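Local coordinates for hypothetical protein yxiM (Bacillus subtilis, PDB 2O14) that is of uncertain function but probably acts as a hydrolase, perhaps an esterase, of the GDSL lipolytic family, at residues V108-N113 against L225-P230; W296-I301 against L312-V317; I211-R216 against E251-E256. All blocks are in the same frame, centred on the assembly; numbering follows the deposited sequence.

Contact 1 (V108-N113 against L225-P230); sequences VFQVIN and LKYIKP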
loop_
_atom_site.group_PDB
_atom_site.type_symbol
_atom_site.label_atom_id
_atom_site.label_comp_id
_atom_site.label_asym_id
_atom_site.label_seq_id
_atom_site.Cartn_x
_atom_site.Cartn_y
_atom_site.Cartn_z
ATOM N N VAL A 108 6.715 -4.941 -10.699
ATOM C CA VAL A 108 5.466 -4.404 -10.150
ATOM C C VAL A 108 5.668 -3.626 -8.852
ATOM O O VAL A 108 6.706 -3.748 -8.200
ATOM C CB VAL A 108 4.437 -5.526 -9.864
ATOM C CG1 VAL A 108 4.109 -6.275 -11.145
ATOM C CG2 VAL A 108 4.983 -6.485 -8.816
ATOM N N PHE A 109 4.672 -2.825 -8.481
ATOM C CA PHE A 109 4.747 -2.062 -7.241
ATOM C C PHE A 109 4.793 -3.007 -6.043
ATOM O O PHE A 109 4.139 -4.055 -6.050
ATOM C CB PHE A 109 3.526 -1.154 -7.097
ATOM C CG PHE A 109 3.570 0.070 -7.961
ATOM C CD1 PHE A 109 4.623 0.972 -7.856
ATOM C CD2 PHE A 109 2.534 0.353 -8.842
ATOM C CE1 PHE A 109 4.646 2.145 -8.613
ATOM C CE2 PHE A 109 2.543 1.525 -9.606
ATOM C CZ PHE A 109 3.603 2.424 -9.488
ATOM N N GLN A 110 5.560 -2.637 -5.022
ATOM C CA GLN A 110 5.660 -3.434 -3.802
ATOM C C GLN A 110 5.223 -2.576 -2.607
ATOM O O GLN A 110 4.535 -3.062 -1.706
ATOM C CB GLN A 110 7.093 -3.919 -3.585
ATOM C CG GLN A 110 7.663 -4.819 -4.684
ATOM C CD GLN A 110 7.021 -6.195 -4.732
ATOM O OE1 GLN A 110 6.587 -6.725 -3.711
ATOM N NE2 GLN A 110 6.986 -6.793 -5.916
ATOM N N VAL A 111 5.633 -1.309 -2.593
ATOM C CA VAL A 111 5.256 -0.387 -1.517
ATOM C C VAL A 111 4.730 0.893 -2.166
ATOM O O VAL A 111 5.365 1.435 -3.070
ATOM C CB VAL A 111 6.458 -0.025 -0.597
ATOM C CG1 VAL A 111 5.967 0.790 0.597
ATOM C CG2 VAL A 111 7.159 -1.292 -0.109
ATOM N N ILE A 112 3.584 1.383 -1.702
ATOM C CA ILE A 112 2.993 2.574 -2.299
ATOM C C ILE A 112 3.133 3.883 -1.528
ATOM O O ILE A 112 2.789 3.971 -0.349
ATOM C CB ILE A 112 1.478 2.364 -2.588
ATOM C CG1 ILE A 112 1.270 1.179 -3.538
ATOM C CG2 ILE A 112 0.885 3.636 -3.184
ATOM C CD1 ILE A 112 1.920 1.347 -4.916
ATOM N N ASN A 113 3.634 4.899 -2.222
ATOM C CA ASN A 113 3.786 6.246 -1.684
ATOM C C ASN A 113 4.376 6.442 -0.291
ATOM O O ASN A 113 3.711 6.979 0.597
ATOM C CB ASN A 113 2.434 6.975 -1.744
ATOM C CG ASN A 113 1.971 7.234 -3.170
ATOM O OD1 ASN A 113 0.775 7.329 -3.432
ATOM N ND2 ASN A 113 2.921 7.365 -4.096
ATOM N N LEU A 225 -2.337 -8.762 -8.418
ATOM C CA LEU A 225 -2.600 -9.975 -9.193
ATOM C C LEU A 225 -1.337 -10.807 -9.355
ATOM O O LEU A 225 -1.396 -12.012 -9.612
ATOM C CB LEU A 225 -3.162 -9.611 -10.570
ATOM C CG LEU A 225 -4.587 -9.050 -10.547
ATOM C CD1 LEU A 225 -4.960 -8.489 -11.911
ATOM C CD2 LEU A 225 -5.552 -10.154 -10.125
ATOM N N LYS A 226 -0.192 -10.150 -9.206
ATOM C CA LYS A 226 1.100 -10.806 -9.322
ATOM C C LYS A 226 1.296 -11.863 -8.233
ATOM O O LYS A 226 1.932 -12.890 -8.469
ATOM C CB LYS A 226 2.214 -9.762 -9.206
ATOM C CG LYS A 226 3.634 -10.317 -9.275
ATOM C CD LYS A 226 4.100 -10.511 -10.707
ATOM C CE LYS A 226 5.551 -10.963 -10.751
ATOM N NZ LYS A 226 6.032 -11.113 -12.148
ATOM N N TYR A 227 0.743 -11.619 -7.048
ATOM C CA TYR A 227 0.938 -12.544 -5.936
ATOM C C TYR A 227 -0.302 -13.124 -5.263
ATOM O O TYR A 227 -0.226 -14.193 -4.660
ATOM C CB TYR A 227 1.789 -11.870 -4.856
ATOM C CG TYR A 227 3.093 -11.305 -5.362
ATOM C CD1 TYR A 227 4.132 -12.143 -5.763
ATOM C CD2 TYR A 227 3.296 -9.926 -5.429
ATOM C CE1 TYR A 227 5.347 -11.623 -6.215
ATOM C CE2 TYR A 227 4.512 -9.394 -5.886
ATOM C CZ TYR A 227 5.531 -10.248 -6.274
ATOM O OH TYR A 227 6.733 -9.736 -6.713
ATOM N N ILE A 228 -1.435 -12.438 -5.348
ATOM C CA ILE A 228 -2.643 -12.934 -4.690
ATOM C C ILE A 228 -3.007 -14.349 -5.147
ATOM O O ILE A 228 -2.943 -14.671 -6.331
ATOM C CB ILE A 228 -3.830 -11.963 -4.909
ATOM C CG1 ILE A 228 -4.872 -12.165 -3.806
ATOM C CG2 ILE A 228 -4.435 -12.178 -6.281
ATOM C CD1 ILE A 228 -5.924 -11.062 -3.739
ATOM N N LYS A 229 -3.380 -15.194 -4.193
ATOM C CA LYS A 229 -3.729 -16.581 -4.482
ATOM C C LYS A 229 -4.778 -17.111 -3.505
ATOM O O LYS A 229 -5.219 -16.395 -2.605
ATOM C CB LYS A 229 -2.475 -17.455 -4.399
ATOM C CG LYS A 229 -1.731 -17.350 -3.075
ATOM C CD LYS A 229 -0.498 -18.256 -3.053
ATOM C CE LYS A 229 0.354 -18.009 -1.817
ATOM N NZ LYS A 229 -0.398 -18.225 -0.557
ATOM N N PRO A 230 -5.196 -18.378 -3.673
ATOM C CA PRO A 230 -6.197 -18.930 -2.758
ATOM C C PRO A 230 -5.749 -18.772 -1.309
ATOM O O PRO A 230 -4.589 -19.028 -0.969
ATOM C CB PRO A 230 -6.278 -20.394 -3.185
ATOM C CG PRO A 230 -6.043 -20.316 -4.656
ATOM C CD PRO A 230 -4.886 -19.336 -4.752
#

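Contact 2 (W296-I301 against L312-V317); sequences WYRASI and LIDLNV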
loop_
_atom_site.group_PDB
_atom_site.type_symbol
_atom_site.label_atom_id
_atom_site.label_comp_id
_atom_site.label_asym_id
_atom_site.label_seq_id
_atom_site.Cartn_x
_atom_site.Cartn_y
_atom_site.Cartn_z
ATOM N N TRP A 296 -20.557 8.206 -2.178
ATOM C CA TRP A 296 -19.542 7.385 -2.821
ATOM C C TRP A 296 -20.022 6.148 -3.592
ATOM O O TRP A 296 -19.423 5.080 -3.464
ATOM C CB TRP A 296 -18.546 6.942 -1.748
ATOM C CG TRP A 296 -18.334 7.952 -0.635
ATOM C CD1 TRP A 296 -18.242 7.683 0.701
ATOM C CD2 TRP A 296 -18.109 9.366 -0.772
ATOM N NE1 TRP A 296 -17.966 8.834 1.405
ATOM C CE2 TRP A 296 -17.880 9.881 0.526
ATOM C CE3 TRP A 296 -18.075 10.245 -1.864
ATOM C CZ2 TRP A 296 -17.619 11.238 0.761
ATOM C CZ3 TRP A 296 -17.813 11.597 -1.631
ATOM C CH2 TRP A 296 -17.588 12.078 -0.327
ATOM N N TYR A 297 -21.079 6.286 -4.392
ATOM C CA TYR A 297 -21.618 5.163 -5.172
ATOM C C TYR A 297 -21.918 3.907 -4.346
ATOM O O TYR A 297 -21.846 2.789 -4.863
ATOM C CB TYR A 297 -20.663 4.761 -6.305
ATOM C CG TYR A 297 -20.452 5.800 -7.387
ATOM C CD1 TYR A 297 -21.450 6.715 -7.720
ATOM C CD2 TYR A 297 -19.259 5.837 -8.111
ATOM C CE1 TYR A 297 -21.263 7.641 -8.747
ATOM C CE2 TYR A 297 -19.064 6.752 -9.140
ATOM C CZ TYR A 297 -20.067 7.653 -9.453
ATOM O OH TYR A 297 -19.866 8.564 -10.470
ATOM N N ARG A 298 -22.258 4.086 -3.073
ATOM C CA ARG A 298 -22.566 2.958 -2.193
ATOM C C ARG A 298 -23.537 1.962 -2.813
ATOM O O ARG A 298 -23.380 0.751 -2.659
ATOM C CB ARG A 298 -23.137 3.461 -0.862
ATOM C CG ARG A 298 -23.636 2.354 0.062
ATOM C CD ARG A 298 -23.755 2.832 1.501
ATOM N NE ARG A 298 -24.323 1.805 2.372
ATOM C CZ ARG A 298 -25.617 1.511 2.439
ATOM N NH1 ARG A 298 -26.488 2.170 1.690
ATOM N NH2 ARG A 298 -26.037 0.549 3.244
ATOM N N ALA A 299 -24.543 2.474 -3.512
ATOM C CA ALA A 299 -25.548 1.623 -4.140
ATOM C C ALA A 299 -24.931 0.549 -5.042
ATOM O O ALA A 299 -25.333 -0.618 -4.997
ATOM C CB ALA A 299 -26.526 2.488 -4.939
ATOM N N SER A 300 -23.954 0.944 -5.854
ATOM C CA SER A 300 -23.289 0.019 -6.768
ATOM C C SER A 300 -22.430 -1.002 -6.047
ATOM O O SER A 300 -22.313 -2.147 -6.487
ATOM C CB SER A 300 -22.421 0.788 -7.768
ATOM O OG SER A 300 -23.229 1.562 -8.636
ATOM N N ILE A 301 -21.818 -0.584 -4.945
ATOM C CA ILE A 301 -20.975 -1.481 -4.165
ATOM C C ILE A 301 -21.826 -2.602 -3.559
ATOM O O ILE A 301 -21.417 -3.764 -3.548
ATOM C CB ILE A 301 -20.240 -0.710 -3.041
ATOM C CG1 ILE A 301 -19.363 0.383 -3.656
ATOM C CG2 ILE A 301 -19.372 -1.661 -2.229
ATOM C CD1 ILE A 301 -18.690 1.279 -2.642
ATOM N N LEU A 312 -18.892 -8.570 2.142
ATOM C CA LEU A 312 -19.197 -7.146 2.218
ATOM C C LEU A 312 -19.204 -6.575 3.626
ATOM O O LEU A 312 -19.860 -7.112 4.528
ATOM C CB LEU A 312 -20.563 -6.869 1.573
ATOM C CG LEU A 312 -21.090 -5.433 1.672
ATOM C CD1 LEU A 312 -20.309 -4.535 0.724
ATOM C CD2 LEU A 312 -22.576 -5.403 1.322
ATOM N N ILE A 313 -18.467 -5.481 3.801
ATOM C CA ILE A 313 -18.400 -4.774 5.072
ATOM C C ILE A 313 -19.058 -3.438 4.765
ATOM O O ILE A 313 -18.512 -2.644 3.996
ATOM C CB ILE A 313 -16.949 -4.494 5.518
ATOM C CG1 ILE A 313 -16.166 -5.800 5.647
ATOM C CG2 ILE A 313 -16.953 -3.757 6.851
ATOM C CD1 ILE A 313 -16.693 -6.729 6.709
ATOM N N ASP A 314 -20.232 -3.194 5.336
ATOM C CA ASP A 314 -20.927 -1.934 5.087
ATOM C C ASP A 314 -20.393 -0.900 6.064
ATOM O O ASP A 314 -21.129 -0.384 6.909
ATOM C CB ASP A 314 -22.436 -2.097 5.286
ATOM C CG ASP A 314 -23.240 -1.110 4.466
ATOM O OD1 ASP A 314 -22.722 -0.010 4.168
ATOM O OD2 ASP A 314 -24.397 -1.431 4.126
ATOM N N LEU A 315 -19.106 -0.598 5.944
ATOM C CA LEU A 315 -18.465 0.358 6.835
ATOM C C LEU A 315 -19.180 1.707 6.854
ATOM O O LEU A 315 -19.115 2.437 7.844
ATOM C CB LEU A 315 -17.001 0.536 6.432
ATOM C CG LEU A 315 -16.061 1.124 7.483
ATOM C CD1 LEU A 315 -16.179 0.334 8.779
ATOM C CD2 LEU A 315 -14.629 1.083 6.954
ATOM N N ASN A 316 -19.865 2.039 5.765
ATOM C CA ASN A 316 -20.593 3.301 5.687
ATOM C C ASN A 316 -21.616 3.373 6.827
ATOM O O ASN A 316 -21.676 4.358 7.572
ATOM C CB ASN A 316 -21.321 3.406 4.344
ATOM C CG ASN A 316 -22.018 4.748 4.157
ATOM O OD1 ASN A 316 -21.419 5.721 3.685
ATOM N ND2 ASN A 316 -23.287 4.807 4.531
ATOM N N VAL A 317 -22.417 2.317 6.954
ATOM C CA VAL A 317 -23.444 2.250 7.983
ATOM C C VAL A 317 -22.868 1.958 9.366
ATOM O O VAL A 317 -23.242 2.601 10.350
ATOM C CB VAL A 317 -24.492 1.176 7.641
ATOM C CG1 VAL A 317 -25.535 1.088 8.757
ATOM C CG2 VAL A 317 -25.150 1.511 6.310
#

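Contact 3 (I211-R216 against E251-E256); sequences IARGFR and EAEFKE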
loop_
_atom_site.group_PDB
_atom_site.type_symbol
_atom_site.label_atom_id
_atom_site.label_comp_id
_atom_site.label_asym_id
_atom_site.label_seq_id
_atom_site.Cartn_x
_atom_site.Cartn_y
_atom_site.Cartn_z
ATOM N N ILE A 211 -9.159 6.242 -7.875
ATOM C CA ILE A 211 -10.499 5.838 -8.287
ATOM C C ILE A 211 -10.366 4.407 -8.812
ATOM O O ILE A 211 -9.253 3.898 -8.947
ATOM C CB ILE A 211 -11.030 6.750 -9.422
ATOM C CG1 ILE A 211 -10.053 6.730 -10.600
ATOM C CG2 ILE A 211 -11.199 8.192 -8.914
ATOM C CD1 ILE A 211 -10.525 7.536 -11.807
ATOM N N ALA A 212 -11.487 3.764 -9.118
ATOM C CA ALA A 212 -11.469 2.392 -9.620
ATOM C C ALA A 212 -10.687 2.222 -10.925
ATOM O O ALA A 212 -9.873 1.304 -11.054
ATOM C CB ALA A 212 -12.905 1.886 -9.813
ATOM N N ARG A 213 -10.944 3.095 -11.895
ATOM C CA ARG A 213 -10.271 3.006 -13.190
ATOM C C ARG A 213 -8.754 3.044 -13.014
ATOM O O ARG A 213 -8.042 2.206 -13.566
ATOM C CB ARG A 213 -10.712 4.157 -14.101
ATOM C CG ARG A 213 -10.294 4.005 -15.557
ATOM C CD ARG A 213 -10.417 5.326 -16.287
ATOM N NE ARG A 213 -11.787 5.834 -16.339
ATOM C CZ ARG A 213 -12.127 7.090 -16.057
ATOM N NH1 ARG A 213 -13.393 7.478 -16.145
ATOM N NH2 ARG A 213 -11.204 7.956 -15.656
ATOM N N GLY A 214 -8.274 4.016 -12.245
ATOM C CA GLY A 214 -6.846 4.149 -12.008
ATOM C C GLY A 214 -6.234 2.966 -11.273
ATOM O O GLY A 214 -5.168 2.482 -11.643
ATOM N N PHE A 215 -6.899 2.498 -10.226
ATOM C CA PHE A 215 -6.394 1.370 -9.465
ATOM C C PHE A 215 -6.241 0.175 -10.399
ATOM O O PHE A 215 -5.267 -0.572 -10.322
ATOM C CB PHE A 215 -7.360 1.032 -8.321
ATOM C CG PHE A 215 -6.771 0.121 -7.282
ATOM C CD1 PHE A 215 -6.730 -1.255 -7.481
ATOM C CD2 PHE A 215 -6.205 0.648 -6.121
ATOM C CE1 PHE A 215 -6.127 -2.095 -6.536
ATOM C CE2 PHE A 215 -5.603 -0.178 -5.178
ATOM C CZ PHE A 215 -5.561 -1.553 -5.384
ATOM N N ARG A 216 -7.202 0.014 -11.299
ATOM C CA ARG A 216 -7.179 -1.093 -12.243
ATOM C C ARG A 216 -6.108 -0.987 -13.318
ATOM O O ARG A 216 -5.323 -1.917 -13.531
ATOM C CB ARG A 216 -8.536 -1.226 -12.936
ATOM C CG ARG A 216 -8.576 -2.317 -13.998
ATOM C CD ARG A 216 -9.947 -2.403 -14.635
ATOM N NE ARG A 216 -10.063 -3.542 -15.541
ATOM C CZ ARG A 216 -9.540 -3.592 -16.765
ATOM N NH1 ARG A 216 -8.856 -2.561 -17.249
ATOM N NH2 ARG A 216 -9.696 -4.682 -17.507
ATOM N N GLU A 251 -21.320 6.200 -12.484
ATOM C CA GLU A 251 -21.535 5.113 -11.544
ATOM C C GLU A 251 -21.515 3.815 -12.340
ATOM O O GLU A 251 -21.030 2.789 -11.871
ATOM C CB GLU A 251 -22.880 5.274 -10.826
ATOM C CG GLU A 251 -23.029 4.337 -9.634
ATOM C CD GLU A 251 -24.247 4.641 -8.784
ATOM O OE1 GLU A 251 -24.693 5.810 -8.769
ATOM O OE2 GLU A 251 -24.745 3.711 -8.115
ATOM N N ALA A 252 -22.037 3.875 -13.560
ATOM C CA ALA A 252 -22.063 2.705 -14.425
ATOM C C ALA A 252 -20.638 2.235 -14.725
ATOM O O ALA A 252 -20.338 1.045 -14.610
ATOM C CB ALA A 252 -22.794 3.029 -15.722
ATOM N N GLU A 253 -19.758 3.162 -15.105
ATOM C CA GLU A 253 -18.379 2.785 -15.411
ATOM C C GLU A 253 -17.741 2.236 -14.143
ATOM O O GLU A 253 -17.084 1.197 -14.159
ATOM C CB GLU A 253 -17.565 3.987 -15.905
ATOM C CG GLU A 253 -16.319 3.579 -16.698
ATOM C CD GLU A 253 -15.285 4.691 -16.830
ATOM O OE1 GLU A 253 -15.680 5.866 -17.003
ATOM O OE2 GLU A 253 -14.069 4.381 -16.772
ATOM N N PHE A 254 -17.940 2.950 -13.046
ATOM C CA PHE A 254 -17.405 2.544 -11.756
ATOM C C PHE A 254 -17.747 1.082 -11.488
ATOM O O PHE A 254 -16.871 0.266 -11.194
ATOM C CB PHE A 254 -18.000 3.424 -10.659
ATOM C CG PHE A 254 -17.773 2.901 -9.277
ATOM C CD1 PHE A 254 -16.523 3.011 -8.673
ATOM C CD2 PHE A 254 -18.815 2.299 -8.570
ATOM C CE1 PHE A 254 -16.308 2.531 -7.381
ATOM C CE2 PHE A 254 -18.615 1.813 -7.275
ATOM C CZ PHE A 254 -17.357 1.930 -6.677
ATOM N N LYS A 255 -19.032 0.765 -11.603
ATOM C CA LYS A 255 -19.536 -0.583 -11.362
ATOM C C LYS A 255 -18.895 -1.613 -12.297
ATOM O O LYS A 255 -18.558 -2.717 -11.866
ATOM C CB LYS A 255 -21.060 -0.576 -11.517
ATOM C CG LYS A 255 -21.787 -1.804 -11.009
ATOM C CD LYS A 255 -23.296 -1.573 -11.070
ATOM C CE LYS A 255 -24.084 -2.842 -10.782
ATOM N NZ LYS A 255 -23.717 -3.424 -9.471
ATOM N N GLU A 256 -18.724 -1.249 -13.568
ATOM C CA GLU A 256 -18.120 -2.139 -14.567
ATOM C C GLU A 256 -16.654 -2.451 -14.266
ATOM O O GLU A 256 -16.228 -3.602 -14.338
ATOM C CB GLU A 256 -18.177 -1.506 -15.954
ATOM C CG GLU A 256 -19.556 -1.273 -16.527
ATOM C CD GLU A 256 -19.495 -0.476 -17.825
ATOM O OE1 GLU A 256 -18.707 -0.859 -18.722
ATOM O OE2 GLU A 256 -20.228 0.531 -17.952
#

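Contact 1 (V108-N113 against L225-P230)
Gln110 and Tyr227 meet by their polar ends, and Val108 packs beside them. The Gln110 side chain can be followed outward. Its CB points neither straight at the other segment nor away from it. CG lies anti to the carbonyl carbon and beside the backbone N (chi1 -61°). The chain then bends at chi2 (-70°), which swings the amide across to the tyrosine. CD comes within 4.1 Å of Tyr227 OH. The two amide atoms at the tip part company. OE1 is 4.0 Å from Tyr227 CE2, and its own polar partner is Arg203, by a weak hydrogen bond. NE2 reaches the ring edge and donates to Tyr227 OH at 3.1 Å. That bond is somewhat bent, with an N-H...O angle of 150°, and the oxygen is tilted from the amide plane. NE2 also donates to the backbone O of Ala105, so two bonds grip this buried nitrogen and help fix the amide's rotation.

The apolar part is small. Val108 CG2 touches two residues, at 4.1 Å from Lys226 CG and 4.2 Å from Tyr227 CE2. Lys226 folds over the adjacent tyrosine, and its CG sits 3.5 Å above the plane, over the centre of one ring face. This methylene thus packs on the ring of Tyr227, which also touches Ile125.

Gln110 and Val111 both face Val103, a classic beta bulge in the outermost strand 108-115. The other partner is the loop between helix 220-225 and strand 233-237. The arrangement is a domain interface: the edge of a galactose-binding-domain-like beta sandwich rests against a loop of the SGNH-hydrolase fold.

Contact 2 (W296-I301 against L312-V317)
The guanidinium of Arg298 presents an edge to Asp314, and the two flat groups are nearly coplanar. Asn316 and Val317 approach the guanidinium obliquely. The contact lies in a beta-alpha-beta unit of the SGNH-hydrolase fold, made of strand 271-275, helix 298-307 and strand 311-313. It ties the first turn of that helix to the end of the last strand and the start of the next helix.

The salt bridge is side-on and two-pronged. Arg298 NE donates to Asp314 OD1 at 3.0 Å, almost straight at 169° and in the guanidinium plane. NH2 donates to OD2 at 2.7 Å, with a more bent angle of 151°. Both oxygens use their syn lone pairs. CG of Arg298 is anti to the backbone N (chi1 173°), and the chain runs on extended to NE, which carries the head across to the carboxylate. NH1 has another partner, the backbone O of Val293. Three bonds therefore hold the group, one from each nitrogen.

Asp314 is at the N-cap position of helix 315-326 and is the centre of an inverse gamma turn. OD1 has Thr276 as a second partner, and the same threonine hydroxyl bonds to Asn316 N. Such surroundings would probably favour the charged carboxylate.

Asn316 CB packs against Arg298 CD at 3.8 Å. One turn on, Ile301 CG2 touches Leu312 CD1 at 4.2 Å, joining helix to strand. On the other helix, Val317 CG2 lies close to Arg298 NH2, at 3.3 Å.

Contact 3 (I211-R216 against E251-E256)
Two helices, 212-217 and 251-266, meet here near their N-terminal ends, where Arg213 pairs with Glu253 and Ala212 packs on Phe254. The salt bridge is side-on. Arg213 NE donates to Glu253 OE2 at 2.7 Å, with an N-H...O angle of 163°, and OE2 receives it on its syn lone pair. NH1 donates to OE1 at 2.9 Å and is straighter, at 169°. Here the donor also comes from the syn side, but lies out of the carboxylate plane. Both oxygens sit in the guanidinium plane. A bend at chi3 (-62°) turns the arginine head so that this edge faces the glutamate, whose own chain is extended beyond CG.

These helices pack side by side on one face of the central parallel sheet, as in the alpha/beta/alpha SGNH-hydrolase fold. Ile211 is the N-cap of the shorter one, and its first turn is held further by Asp242, bonded to Ala212 N, and by Glu249, bonded to Arg213 N. Arg213 NH1 has a second acceptor in the backbone O of His247.

Beneath the charged pair lies the apolar part. Ala212 CB points at the longer helix and meets Phe254 CD1 at 4.0 Å, obliquely to the ring. Their CA atoms are 6.3 Å apart, a close approach that the small alanine permits. Further along, Arg216 makes a salt bridge to Asp260.

Contacts 2 and 3 both lie within the GDSL hydrolase region, and contact 1 docks that region on the galactose-binding-domain-like part. The centres of contacts 2 and 3 are about 15 Å apart. They touch where helix 298-307 packs on helix 251-266: Ser300 OG probably bonds to Glu251 OE2, and the rings of Tyr297 and Phe254 meet. Contact 1 is about 19 Å from contact 3 and about 24 Å from contact 2, centre to centre, and touches neither. Along the chain, contacts 1 and 3 interlock with alternating segments, and contact 2 follows both. All three lie away from the manganese site and the probable catalytic residues. Contacts 2 and 3 pack helices and a strand end.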